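PDB 3V67: sensor protein CpxA from Vibrio parahaemolyticus, which probably acts as the histidine kinase of a two-component system, autophosphorylating from ATP, with its periplasmic PAS-fold domain serving as the signal sensor. Local coordinates for the interface of chains A and B. Numbering follows the deposited sequence. Chains: chain A/B, Sensor protein CpxA.

The interface of chains A and B. Residues chain A 128-131, 133; chain B 16, 20, 56, 121, 123.
The extended C-terminal segment of chain A, residues 128-133, lies across helix 14-30 and strand 115-124 of chain B and meets the loop carrying B:Pro56. A:Leu131 is the main anchor, its two methyls parting between two aromatic rings. CD2 of A:Leu131 sits over one face of the B:His16 imidazole, 3.7 Å from the ring centroid, offset toward the rim and nearest CG of the histidine. CD1 of A:Leu131 rests likewise over a face of the B:Phe123 ring, offset toward the rim, 3.5 Å from CD2 of B:Phe123. The leucine crosses the phenylalanine at about a right angle. Its CG stands between the backbone N and carbonyl carbon (chi1 85°), which points the two methyls toward the helix and the strand, one at each ring; CG1 of B:Val121 borders CD1 of A:Leu131 more loosely, at 4.1 Å. At the far end of the imidazole, NE2 of B:His16 lies 3.5 Å from the carbonyl O of A:Pro129, and CB of A:Pro128 comes within 3.9 Å of the same NE2. Beyond a cis peptide bond, A:Leu133 lays CG against the pyrrolidine of B:Pro56, 3.9 Å from CG of that proline, while B:Ile20 flanks it more distantly. The proline-rich run thus carries the tail from its own domain across helix 14-30 and the sheet of the neighbouring PAS fold, a pairing that may or may not occur in the membrane-bound sensor.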
# COMPACT_ATOMS: atom_id res chain seq x y z
N PRO A 128 -4.99 -8.46 1.13
CA PRO A 128 -4.80 -8.95 -0.24
C PRO A 128 -4.75 -10.47 -0.33
O PRO A 128 -4.28 -11.12 0.61
CB PRO A 128 -3.44 -8.37 -0.64
CG PRO A 128 -3.22 -7.22 0.29
CD PRO A 128 -3.86 -7.63 1.58
N PRO A 129 -5.22 -11.03 -1.45
CA PRO A 129 -5.08 -12.46 -1.70
C PRO A 129 -3.60 -12.82 -1.64
O PRO A 129 -2.79 -12.14 -2.28
CB PRO A 129 -5.63 -12.64 -3.12
CG PRO A 129 -5.59 -11.26 -3.73
CD PRO A 129 -5.83 -10.32 -2.59
N PRO A 130 -3.25 -13.86 -0.88
CA PRO A 130 -1.85 -14.17 -0.59
C PRO A 130 -1.09 -14.58 -1.84
O PRO A 130 -1.69 -14.94 -2.85
CB PRO A 130 -1.95 -15.35 0.37
CG PRO A 130 -3.24 -16.00 0.03
CD PRO A 130 -4.17 -14.87 -0.32
N LEU A 131 0.24 -14.51 -1.76
CA LEU A 131 1.08 -15.08 -2.79
C LEU A 131 1.99 -16.13 -2.16
O LEU A 131 2.49 -15.96 -1.05
CB LEU A 131 1.89 -14.00 -3.52
CG LEU A 131 3.23 -13.51 -2.95
CD1 LEU A 131 3.94 -12.65 -3.98
CD2 LEU A 131 3.05 -12.74 -1.66
N LEU A 133 5.06 -18.88 -3.81
CA LEU A 133 6.06 -18.55 -2.77
C LEU A 133 6.08 -19.51 -1.58
O LEU A 133 5.76 -19.14 -0.45
CB LEU A 133 6.08 -17.07 -2.34
CG LEU A 133 6.91 -16.15 -3.23
CD1 LEU A 133 7.14 -14.81 -2.55
CD2 LEU A 133 8.23 -16.81 -3.58
N HIS B 16 3.09 -9.82 2.34
CA HIS B 16 3.80 -10.06 1.10
C HIS B 16 5.29 -9.75 1.25
O HIS B 16 6.13 -10.54 0.87
CB HIS B 16 3.20 -9.25 -0.05
CG HIS B 16 1.83 -9.69 -0.45
ND1 HIS B 16 1.29 -9.42 -1.69
CD2 HIS B 16 0.88 -10.39 0.22
CE1 HIS B 16 0.08 -9.94 -1.77
NE2 HIS B 16 -0.20 -10.53 -0.62
N ILE B 20 8.45 -12.27 1.03
CA ILE B 20 9.57 -12.00 0.12
C ILE B 20 10.91 -12.08 0.84
O ILE B 20 11.86 -12.68 0.35
CB ILE B 20 9.43 -10.61 -0.54
CG1 ILE B 20 8.24 -10.60 -1.50
CG2 ILE B 20 10.70 -10.24 -1.28
CD1 ILE B 20 7.95 -9.25 -2.10
N PRO B 56 4.60 -17.36 -8.34
CA PRO B 56 5.38 -16.12 -8.38
C PRO B 56 6.75 -16.39 -8.99
O PRO B 56 7.42 -17.36 -8.63
CB PRO B 56 5.53 -15.76 -6.90
CG PRO B 56 4.39 -16.42 -6.22
CD PRO B 56 4.16 -17.69 -6.97
N VAL B 121 10.05 -10.01 -7.21
CA VAL B 121 9.04 -11.05 -7.39
C VAL B 121 7.90 -10.54 -8.27
O VAL B 121 7.29 -9.51 -7.98
CB VAL B 121 8.46 -11.53 -6.04
CG1 VAL B 121 7.36 -12.55 -6.27
CG2 VAL B 121 9.56 -12.13 -5.17
N PHE B 123 4.18 -11.46 -10.12
CA PHE B 123 3.03 -12.32 -9.90
C PHE B 123 1.79 -11.64 -10.45
O PHE B 123 1.57 -10.46 -10.22
CB PHE B 123 2.85 -12.63 -8.41
CG PHE B 123 2.84 -11.40 -7.53
CD1 PHE B 123 1.65 -10.78 -7.19
CD2 PHE B 123 4.02 -10.89 -7.02
CE1 PHE B 123 1.64 -9.66 -6.38
CE2 PHE B 123 4.02 -9.77 -6.21
CZ PHE B 123 2.82 -9.15 -5.89